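Local coordinates for protein precorrin-6Y C5,15-methyltransferase (Decarboxylating) (Geobacter metallireducens, PDB 3E05) that probably uses S-adenosylmethionine to methylate a precorrin in adenosylcobalamin biosynthesis, with decarboxylation, this chain being its C-terminal domain, at residues 96-104 against 117-127; 36-47 against 103-114. All coordinates share one frame; numbering follows the deposited sequence.

Contact 1 of 2, residues 96-104 against 117-127; sequences EAFAPEGLD and SGGMLEEIIDA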
loop_
_atom_site.group_PDB
_atom_site.type_symbol
_atom_site.label_atom_id
_atom_site.label_comp_id
_atom_site.label_asym_id
_atom_site.label_seq_id
_atom_site.Cartn_x
_atom_site.Cartn_y
_atom_site.Cartn_z
ATOM N N GLU D 96 35.321 -1.538 9.556
ATOM C CA GLU D 96 35.466 -0.750 8.337
ATOM C C GLU D 96 35.923 -1.656 7.184
ATOM O O GLU D 96 37.074 -2.112 7.147
ATOM C CB GLU D 96 36.436 0.409 8.575
ATOM C CG GLU D 96 36.660 1.287 7.359
ATOM C CD GLU D 96 37.666 2.410 7.595
ATOM O OE1 GLU D 96 38.066 2.658 8.764
ATOM O OE2 GLU D 96 38.039 3.057 6.591
ATOM N N ALA D 97 35.010 -1.923 6.252
ATOM C CA ALA D 97 35.244 -2.909 5.196
ATOM C C ALA D 97 34.298 -2.739 4.017
ATOM O O ALA D 97 33.210 -2.177 4.157
ATOM C CB ALA D 97 35.119 -4.325 5.759
ATOM N N PHE D 98 34.734 -3.242 2.865
ATOM C CA PHE D 98 33.932 -3.295 1.648
ATOM C C PHE D 98 33.652 -4.774 1.389
ATOM O O PHE D 98 34.377 -5.422 0.630
ATOM C CB PHE D 98 34.708 -2.634 0.489
ATOM C CG PHE D 98 33.951 -2.542 -0.828
ATOM C CD1 PHE D 98 32.566 -2.684 -0.899
ATOM C CD2 PHE D 98 34.647 -2.271 -2.006
ATOM C CE1 PHE D 98 31.893 -2.583 -2.122
ATOM C CE2 PHE D 98 33.987 -2.166 -3.232
ATOM C CZ PHE D 98 32.608 -2.322 -3.287
ATOM N N ALA D 99 32.604 -5.297 2.038
ATOM C CA ALA D 99 32.239 -6.722 1.969
ATOM C C ALA D 99 32.115 -7.227 0.527
ATOM O O ALA D 99 31.609 -6.493 -0.330
ATOM C CB ALA D 99 30.951 -6.972 2.736
ATOM N N PRO D 100 32.546 -8.482 0.245
ATOM C CA PRO D 100 32.956 -9.609 1.104
ATOM C C PRO D 100 34.329 -9.533 1.800
ATOM O O PRO D 100 34.655 -10.432 2.586
ATOM C CB PRO D 100 32.903 -10.812 0.153
ATOM C CG PRO D 100 33.182 -10.240 -1.185
ATOM C CD PRO D 100 32.609 -8.847 -1.186
ATOM N N GLU D 101 35.116 -8.494 1.511
ATOM C CA GLU D 101 36.355 -8.237 2.257
ATOM C C GLU D 101 36.014 -7.899 3.704
ATOM O O GLU D 101 35.018 -7.224 3.971
ATOM C CB GLU D 101 37.148 -7.074 1.653
ATOM C CG GLU D 101 37.683 -7.302 0.241
ATOM C CD GLU D 101 38.572 -6.160 -0.233
ATOM O OE1 GLU D 101 39.644 -6.450 -0.804
ATOM O OE2 GLU D 101 38.206 -4.978 -0.033
ATOM N N GLY D 102 36.832 -8.384 4.632
ATOM C CA GLY D 102 36.612 -8.123 6.045
ATOM C C GLY D 102 35.670 -9.083 6.746
ATOM O O GLY D 102 35.421 -8.942 7.940
ATOM N N LEU D 103 35.131 -10.053 6.014
ATOM C CA LEU D 103 34.284 -11.076 6.632
ATOM C C LEU D 103 35.115 -12.188 7.261
ATOM O O LEU D 103 34.643 -12.888 8.152
ATOM C CB LEU D 103 33.298 -11.680 5.621
ATOM C CG LEU D 103 32.263 -10.788 4.929
ATOM C CD1 LEU D 103 31.438 -11.625 3.961
ATOM C CD2 LEU D 103 31.356 -10.085 5.918
ATOM N N ASP D 104 36.351 -12.338 6.792
ATOM C CA ASP D 104 37.200 -13.469 7.189
ATOM C C ASP D 104 37.581 -13.466 8.669
ATOM O O ASP D 104 37.597 -14.516 9.303
ATOM C CB ASP D 104 38.443 -13.548 6.298
ATOM C CG ASP D 104 38.097 -13.782 4.837
ATOM O OD1 ASP D 104 37.200 -14.608 4.557
ATOM O OD2 ASP D 104 38.722 -13.133 3.969
ATOM N N SER D 117 25.016 -3.396 -0.449
ATOM C CA SER D 117 25.935 -4.326 -1.116
ATOM C C SER D 117 27.084 -3.666 -1.855
ATOM O O SER D 117 28.073 -4.327 -2.164
ATOM C CB SER D 117 25.171 -5.219 -2.083
ATOM O OG SER D 117 24.426 -6.179 -1.363
ATOM N N GLY D 118 26.947 -2.377 -2.159
ATOM C CA GLY D 118 27.960 -1.638 -2.932
ATOM C C GLY D 118 28.394 -2.272 -4.251
ATOM O O GLY D 118 29.579 -2.272 -4.585
ATOM N N GLY D 119 27.434 -2.827 -4.986
ATOM C CA GLY D 119 27.701 -3.506 -6.253
ATOM C C GLY D 119 28.249 -4.916 -6.113
ATOM O O GLY D 119 28.608 -5.538 -7.111
ATOM N N MET D 120 28.297 -5.433 -4.884
ATOM C CA MET D 120 28.904 -6.740 -4.610
ATOM C C MET D 120 27.916 -7.786 -4.087
ATOM O O MET D 120 28.292 -8.630 -3.273
ATOM C CB MET D 120 30.087 -6.598 -3.627
ATOM C CG MET D 120 31.235 -5.696 -4.101
ATOM S SD MET D 120 31.939 -6.189 -5.687
ATOM C CE MET D 120 32.836 -7.659 -5.219
ATOM N N LEU D 121 26.676 -7.750 -4.573
ATOM C CA LEU D 121 25.603 -8.605 -4.038
ATOM C C LEU D 121 25.858 -10.117 -4.153
ATOM O O LEU D 121 25.744 -10.833 -3.159
ATOM C CB LEU D 121 24.227 -8.235 -4.626
ATOM C CG LEU D 121 23.027 -9.051 -4.099
ATOM C CD1 LEU D 121 22.852 -8.875 -2.597
ATOM C CD2 LEU D 121 21.722 -8.740 -4.859
ATOM N N GLU D 122 26.198 -10.584 -5.356
ATOM C CA GLU D 122 26.427 -12.007 -5.594
ATOM C C GLU D 122 27.594 -12.516 -4.755
ATOM O O GLU D 122 27.529 -13.595 -4.153
ATOM C CB GLU D 122 26.699 -12.272 -7.080
ATOM C CG GLU D 122 26.389 -13.706 -7.488
ATOM C CD GLU D 122 26.793 -14.033 -8.912
ATOM O OE1 GLU D 122 26.941 -13.110 -9.746
ATOM O OE2 GLU D 122 26.961 -15.233 -9.194
ATOM N N GLU D 123 28.649 -11.715 -4.716
ATOM C CA GLU D 123 29.854 -12.055 -3.987
ATOM C C GLU D 123 29.599 -12.079 -2.482
ATOM O O GLU D 123 30.146 -12.928 -1.773
ATOM C CB GLU D 123 30.980 -11.083 -4.345
ATOM C CG GLU D 123 31.418 -11.173 -5.810
ATOM C CD GLU D 123 30.688 -10.209 -6.758
ATOM O OE1 GLU D 123 29.662 -9.593 -6.377
ATOM O OE2 GLU D 123 31.154 -10.070 -7.910
ATOM N N ILE D 124 28.745 -11.171 -2.004
ATOM C CA ILE D 124 28.360 -11.148 -0.589
ATOM C C ILE D 124 27.517 -12.366 -0.210
ATOM O O ILE D 124 27.776 -12.986 0.825
ATOM C CB ILE D 124 27.653 -9.827 -0.191
ATOM C CG1 ILE D 124 28.668 -8.692 -0.103
ATOM C CG2 ILE D 124 26.910 -9.967 1.162
ATOM C CD1 ILE D 124 28.045 -7.295 -0.100
ATOM N N ILE D 125 26.522 -12.705 -1.036
ATOM C CA ILE D 125 25.651 -13.848 -0.763
ATOM C C ILE D 125 26.458 -15.153 -0.756
ATOM O O ILE D 125 26.300 -15.975 0.148
ATOM C CB ILE D 125 24.390 -13.882 -1.689
ATOM C CG1 ILE D 125 23.385 -12.814 -1.214
ATOM C CG2 ILE D 125 23.698 -15.247 -1.657
ATOM C CD1 ILE D 125 22.196 -12.583 -2.147
ATOM N N ASP D 126 27.351 -15.308 -1.735
ATOM C CA ASP D 126 28.249 -16.467 -1.800
ATOM C C ASP D 126 29.098 -16.607 -0.544
ATOM O O ASP D 126 29.157 -17.689 0.041
ATOM C CB ASP D 126 29.156 -16.383 -3.028
ATOM C CG ASP D 126 28.442 -16.758 -4.303
ATOM O OD1 ASP D 126 29.127 -17.124 -5.274
ATOM O OD2 ASP D 126 27.195 -16.680 -4.342
ATOM N N ALA D 127 29.724 -15.501 -0.134
ATOM C CA ALA D 127 30.576 -15.467 1.051
ATOM C C ALA D 127 29.797 -15.756 2.338
ATOM O O ALA D 127 30.252 -16.540 3.169
ATOM C CB ALA D 127 31.308 -14.148 1.137
HETATM O O HOH W 1 29.829 -4.336 -0.199
#
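Pro100 lays its ring along the first turns of the helix that begins after Met120, its CB 3.8 Å from Ala127 CB and its CG 3.9 Å from Glu123 CB. The compact, apolar ring suits this close approach, and the cis peptide bond before Pro100 bends the chain against the helix. Ala127 is small enough to be met by two groups at once: Leu103 CD1 also lies 3.8 Å from its CB. Between these points Ile124 runs its CG1 branch beneath the Ala99–Pro100 peptide, CD1 reaching 3.7 Å from Ala99 O.

At the outer end the Phe98 ring reaches the turn leading into the helix because CG stands anti to the backbone N (chi1 -176°). Gly118 O meets the ring edge in its plane, 3.3 Å from CZ, while Met120, the N-cap residue, crosses the ring at about a right angle. The bent thioether brings SD to 5.4 Å from the Phe98 ring centroid, an oblique Met-aromatic contact. Glycine suits position 118, where phi is positive and a CB would run into Phe98. No direct hydrogen bond joins the segments; one water donates to both Ala99 O and Ser117 O.

The loop between strands 92-96 and 111-114 thus lies against the start of helix 121-131, while helix 145-157 packs against Leu121, Glu122 and Ile125.

Contact 2 of 2, residues 36-47 against 103-114; sequences LRLQDDLVMWDI and LDDLPDPDRVFI
Trp45 fills the apolar centre, its indole sandwiched between aliphatic groups. Pro109 lies over one face, CG 3.5 Å from the centroid of the six-membered ring, a close CH-pi contact in which a rigid aliphatic ring offers its C-H bonds to the indole. Against the opposite face come Leu106 CD1, 3.8 Å from the centroid of the five-membered ring, and the CD2 methyl of Leu103, offset toward the rim. The indole N-H, which would be costly to bury unpaired, is satisfied by Pro107 O, 2.9 Å from NE1. NE1 lies almost in line with the carbonyl, but the bond is bent at the hydrogen (141°) and the oxygen sits slightly out of the ring plane. Ile47 CD1 continues this apolar face, touching Val112 CG1.

Beneath the indole, strands 43-47 and 111-114 run parallel, their axes 11° apart. Bonds from Trp45 N to Arg111 O, Phe113 N to Trp45 O and Ile47 N to Phe113 O set the register. Where the pairing begins, Val43 O accepts from both Asp110 N and Arg111 N, and Asp110 returns a bond: the anti lone pair of its OD2 takes Val43 N at 3.0 Å, nearly straight.

At the polar edge Arg111, bent at chi2 (-59°), grips Arg37 O side-on through NE and NH2, the latter at 2.9 Å. Leu42 CD1 covers one guanidinium face, while NH1 turns back to Asp110 O.

The pair lies mid-sheet, between strands 66-71 and 137-142; helix 121-131 covers the Trp45 and Val112 face, where its Arg131 also forms a salt bridge with Asp108.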
loop_
_atom_site.group_PDB
_atom_site.type_symbol
_atom_site.label_atom_id
_atom_site.label_comp_id
_atom_site.label_asym_id
_atom_site.label_seq_id
_atom_site.Cartn_x
_atom_site.Cartn_y
_atom_site.Cartn_z
ATOM N N LEU D 36 14.408 -11.430 11.204
ATOM C CA LEU D 36 15.715 -11.984 11.588
ATOM C C LEU D 36 15.655 -13.099 12.645
ATOM O O LEU D 36 16.653 -13.789 12.849
ATOM C CB LEU D 36 16.665 -10.882 12.037
ATOM C CG LEU D 36 17.350 -10.096 10.907
ATOM C CD1 LEU D 36 17.831 -8.748 11.388
ATOM C CD2 LEU D 36 18.524 -10.919 10.336
ATOM N N ARG D 37 14.502 -13.266 13.297
ATOM C CA ARG D 37 14.281 -14.330 14.298
ATOM C C ARG D 37 15.411 -14.366 15.337
ATOM O O ARG D 37 16.107 -15.370 15.483
ATOM C CB ARG D 37 14.137 -15.703 13.630
ATOM C CG ARG D 37 12.854 -15.916 12.862
ATOM C CD ARG D 37 12.942 -17.171 12.001
ATOM N NE ARG D 37 13.435 -18.328 12.743
ATOM C CZ ARG D 37 13.960 -19.417 12.185
ATOM N NH1 ARG D 37 14.073 -19.512 10.860
ATOM N NH2 ARG D 37 14.381 -20.413 12.957
ATOM N N LEU D 38 15.606 -13.243 16.008
ATOM C CA LEU D 38 16.699 -13.063 16.952
ATOM C C LEU D 38 16.434 -13.752 18.288
ATOM O O LEU D 38 15.305 -13.825 18.757
ATOM C CB LEU D 38 16.965 -11.567 17.179
ATOM C CG LEU D 38 17.368 -10.725 15.953
ATOM C CD1 LEU D 38 17.700 -9.293 16.398
ATOM C CD2 LEU D 38 18.523 -11.318 15.174
ATOM N N GLN D 39 17.493 -14.277 18.883
ATOM C CA GLN D 39 17.455 -14.724 20.266
ATOM C C GLN D 39 18.799 -14.335 20.858
ATOM O O GLN D 39 19.738 -14.085 20.112
ATOM C CB GLN D 39 17.185 -16.230 20.372
ATOM C CG GLN D 39 17.937 -17.099 19.393
ATOM C CD GLN D 39 17.428 -18.537 19.373
ATOM O OE1 GLN D 39 16.432 -18.856 18.718
ATOM N NE2 GLN D 39 18.123 -19.413 20.086
ATOM N N ASP D 40 18.902 -14.275 22.182
ATOM C CA ASP D 40 20.140 -13.838 22.821
ATOM C C ASP D 40 21.321 -14.785 22.511
ATOM O O ASP D 40 21.109 -15.921 22.097
ATOM C CB ASP D 40 19.930 -13.652 24.328
ATOM C CG ASP D 40 20.847 -12.593 24.914
ATOM O OD1 ASP D 40 21.670 -12.029 24.165
ATOM O OD2 ASP D 40 20.745 -12.319 26.127
ATOM N N ASP D 41 22.546 -14.265 22.637
ATOM C CA ASP D 41 23.809 -15.018 22.467
ATOM C C ASP D 41 24.217 -15.339 21.028
ATOM O O ASP D 41 25.229 -16.017 20.825
ATOM C CB ASP D 41 23.846 -16.314 23.307
ATOM C CG ASP D 41 23.631 -16.067 24.787
ATOM O OD1 ASP D 41 24.367 -15.252 25.383
ATOM O OD2 ASP D 41 22.733 -16.714 25.361
ATOM N N LEU D 42 23.463 -14.865 20.033
ATOM C CA LEU D 42 23.809 -15.157 18.629
ATOM C C LEU D 42 24.838 -14.188 18.078
ATOM O O LEU D 42 25.025 -13.099 18.603
ATOM C CB LEU D 42 22.570 -15.139 17.724
ATOM C CG LEU D 42 21.441 -16.153 17.964
ATOM C CD1 LEU D 42 20.435 -16.067 16.833
ATOM C CD2 LEU D 42 21.955 -17.577 18.086
ATOM N N VAL D 43 25.493 -14.582 16.996
ATOM C CA VAL D 43 26.370 -13.686 16.273
ATOM C C VAL D 43 25.654 -13.211 15.002
ATOM O O VAL D 43 25.164 -14.029 14.225
ATOM C CB VAL D 43 27.733 -14.348 15.924
ATOM C CG1 VAL D 43 28.559 -13.468 14.958
ATOM C CG2 VAL D 43 28.531 -14.626 17.206
ATOM N N MET D 44 25.603 -11.891 14.825
ATOM C CA MET D 44 24.964 -11.270 13.677
ATOM C C MET D 44 25.956 -10.422 12.876
ATOM O O MET D 44 26.724 -9.661 13.448
ATOM C CB MET D 44 23.792 -10.410 14.162
ATOM C CG MET D 44 23.030 -9.623 13.069
ATOM S SD MET D 44 21.586 -8.791 13.781
ATOM C CE MET D 44 21.647 -7.297 12.829
ATOM N N TRP D 45 25.937 -10.556 11.549
ATOM C CA TRP D 45 26.595 -9.574 10.683
ATOM C C TRP D 45 25.571 -8.567 10.116
ATOM O O TRP D 45 24.512 -8.979 9.638
ATOM C CB TRP D 45 27.269 -10.264 9.498
ATOM C CG TRP D 45 28.363 -11.272 9.802
ATOM C CD1 TRP D 45 28.981 -11.508 11.004
ATOM C CD2 TRP D 45 28.998 -12.133 8.851
ATOM N NE1 TRP D 45 29.937 -12.496 10.863
ATOM C CE2 TRP D 45 29.982 -12.881 9.548
ATOM C CE3 TRP D 45 28.825 -12.355 7.481
ATOM C CZ2 TRP D 45 30.785 -13.840 8.917
ATOM C CZ3 TRP D 45 29.624 -13.322 6.853
ATOM C CH2 TRP D 45 30.590 -14.041 7.571
ATOM N N ASP D 46 25.890 -7.272 10.172
ATOM C CA ASP D 46 25.090 -6.234 9.532
ATOM C C ASP D 46 25.967 -5.639 8.419
ATOM O O ASP D 46 26.816 -4.771 8.662
ATOM C CB ASP D 46 24.643 -5.194 10.572
ATOM C CG ASP D 46 23.868 -4.009 9.985
ATOM O OD1 ASP D 46 23.616 -3.909 8.754
ATOM O OD2 ASP D 46 23.483 -3.146 10.805
ATOM N N ILE D 47 25.760 -6.142 7.201
ATOM C CA ILE D 47 26.528 -5.715 6.032
ATOM C C ILE D 47 25.943 -4.478 5.347
ATOM O O ILE D 47 24.794 -4.497 4.879
ATOM C CB ILE D 47 26.682 -6.864 5.028
ATOM C CG1 ILE D 47 27.396 -8.044 5.704
ATOM C CG2 ILE D 47 27.449 -6.395 3.768
ATOM C CD1 ILE D 47 27.310 -9.337 4.942
ATOM N N LEU D 103 35.131 -10.053 6.014
ATOM C CA LEU D 103 34.284 -11.076 6.632
ATOM C C LEU D 103 35.115 -12.188 7.261
ATOM O O LEU D 103 34.643 -12.888 8.152
ATOM C CB LEU D 103 33.298 -11.680 5.621
ATOM C CG LEU D 103 32.263 -10.788 4.929
ATOM C CD1 LEU D 103 31.438 -11.625 3.961
ATOM C CD2 LEU D 103 31.356 -10.085 5.918
ATOM N N ASP D 104 36.351 -12.338 6.792
ATOM C CA ASP D 104 37.200 -13.469 7.189
ATOM C C ASP D 104 37.581 -13.466 8.669
ATOM O O ASP D 104 37.597 -14.516 9.303
ATOM C CB ASP D 104 38.443 -13.548 6.298
ATOM C CG ASP D 104 38.097 -13.782 4.837
ATOM O OD1 ASP D 104 37.200 -14.608 4.557
ATOM O OD2 ASP D 104 38.722 -13.133 3.969
ATOM N N ASP D 105 37.854 -12.285 9.217
ATOM C CA ASP D 105 38.250 -12.148 10.620
ATOM C C ASP D 105 37.081 -12.241 11.610
ATOM O O ASP D 105 37.298 -12.365 12.824
ATOM C CB ASP D 105 39.008 -10.832 10.832
ATOM C CG ASP D 105 40.445 -10.886 10.322
ATOM O OD1 ASP D 105 40.740 -11.682 9.397
ATOM O OD2 ASP D 105 41.285 -10.121 10.845
ATOM N N LEU D 106 35.854 -12.179 11.090
ATOM C CA LEU D 106 34.646 -12.257 11.910
ATOM C C LEU D 106 34.316 -13.702 12.275
ATOM O O LEU D 106 34.643 -14.614 11.514
ATOM C CB LEU D 106 33.465 -11.628 11.155
ATOM C CG LEU D 106 33.619 -10.233 10.551
ATOM C CD1 LEU D 106 32.365 -9.907 9.761
ATOM C CD2 LEU D 106 33.860 -9.173 11.604
ATOM N N PRO D 107 33.669 -13.923 13.440
ATOM C CA PRO D 107 33.149 -15.262 13.710
ATOM C C PRO D 107 31.992 -15.598 12.782
ATOM O O PRO D 107 31.329 -14.681 12.267
ATOM C CB PRO D 107 32.654 -15.183 15.158
ATOM C CG PRO D 107 32.589 -13.782 15.500
ATOM C CD PRO D 107 33.416 -12.989 14.553
ATOM N N ASP D 108 31.778 -16.896 12.561
ATOM C CA ASP D 108 30.654 -17.391 11.770
ATOM C C ASP D 108 29.318 -16.857 12.286
ATOM O O ASP D 108 29.091 -16.795 13.500
ATOM C CB ASP D 108 30.643 -18.915 11.727
ATOM C CG ASP D 108 31.870 -19.483 11.039
ATOM O OD1 ASP D 108 32.804 -18.712 10.739
ATOM O OD2 ASP D 108 31.902 -20.705 10.799
ATOM N N PRO D 109 28.457 -16.415 11.357
ATOM C CA PRO D 109 27.211 -15.769 11.755
ATOM C C PRO D 109 26.025 -16.731 11.862
ATOM O O PRO D 109 25.920 -17.700 11.105
ATOM C CB PRO D 109 26.990 -14.766 10.632
ATOM C CG PRO D 109 27.554 -15.467 9.392
ATOM C CD PRO D 109 28.605 -16.460 9.885
ATOM N N ASP D 110 25.161 -16.463 12.834
ATOM C CA ASP D 110 23.865 -17.095 12.920
ATOM C C ASP D 110 22.863 -16.299 12.075
ATOM O O ASP D 110 21.894 -16.853 11.584
ATOM C CB ASP D 110 23.376 -17.093 14.363
ATOM C CG ASP D 110 24.231 -17.975 15.268
ATOM O OD1 ASP D 110 24.159 -19.199 15.104
ATOM O OD2 ASP D 110 24.945 -17.436 16.137
ATOM N N ARG D 111 23.101 -14.995 11.961
ATOM C CA ARG D 111 22.119 -14.053 11.409
ATOM C C ARG D 111 22.888 -13.048 10.558
ATOM O O ARG D 111 23.907 -12.516 10.995
ATOM C CB ARG D 111 21.366 -13.337 12.541
ATOM C CG ARG D 111 20.530 -14.220 13.449
ATOM C CD ARG D 111 19.472 -14.980 12.668
ATOM N NE ARG D 111 18.557 -15.724 13.526
ATOM C CZ ARG D 111 18.706 -17.006 13.861
ATOM N NH1 ARG D 111 19.749 -17.711 13.425
ATOM N NH2 ARG D 111 17.812 -17.585 14.653
ATOM N N VAL D 112 22.450 -12.829 9.317
ATOM C CA VAL D 112 23.063 -11.795 8.517
ATOM C C VAL D 112 21.980 -10.902 7.943
ATOM O O VAL D 112 21.023 -11.403 7.345
ATOM C CB VAL D 112 23.930 -12.360 7.374
ATOM C CG1 VAL D 112 24.449 -11.232 6.512
ATOM C CG2 VAL D 112 25.114 -13.150 7.928
ATOM N N PHE D 113 22.120 -9.608 8.185
ATOM C CA PHE D 113 21.305 -8.594 7.532
ATOM C C PHE D 113 22.173 -7.905 6.497
ATOM O O PHE D 113 23.292 -7.486 6.785
ATOM C CB PHE D 113 20.723 -7.574 8.515
ATOM C CG PHE D 113 19.960 -6.460 7.830
ATOM C CD1 PHE D 113 18.806 -6.752 7.085
ATOM C CD2 PHE D 113 20.416 -5.138 7.879
ATOM C CE1 PHE D 113 18.087 -5.716 6.421
ATOM C CE2 PHE D 113 19.701 -4.110 7.230
ATOM C CZ PHE D 113 18.528 -4.411 6.501
ATOM N N ILE D 114 21.675 -7.842 5.265
ATOM C CA ILE D 114 22.354 -7.119 4.212
ATOM C C ILE D 114 21.565 -5.844 3.886
ATOM O O ILE D 114 20.512 -5.897 3.225
ATOM C CB ILE D 114 22.537 -8.016 2.956
ATOM C CG1 ILE D 114 23.301 -9.299 3.328
ATOM C CG2 ILE D 114 23.224 -7.253 1.841
ATOM C CD1 ILE D 114 23.147 -10.431 2.337
#

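In the fold
The centres of the two contacts lie about 14 Å apart, and their segments alternate along the chain: 36-47, 96-104, 103-114, then 117-127. Leu103 and Asp104 belong to both, and strand 111-114 is followed, after a short turn, by helix 121-131. Contact 2 joins two central parallel strands, whereas contact 1 sets the preceding loop against the helix over them. They meet where Ile47 packs on Ala99 and Ile124, and Ile114 on Ile124 and Ile125. The strand order 3-2-1-4-5-7-6 is that of the Rossmann-like class I methyltransferases. In that fold the C-terminal ends of the first parallel strands usually border the S-adenosylmethionine site, and the turn at 117-120 follows strand 111-114 at that end.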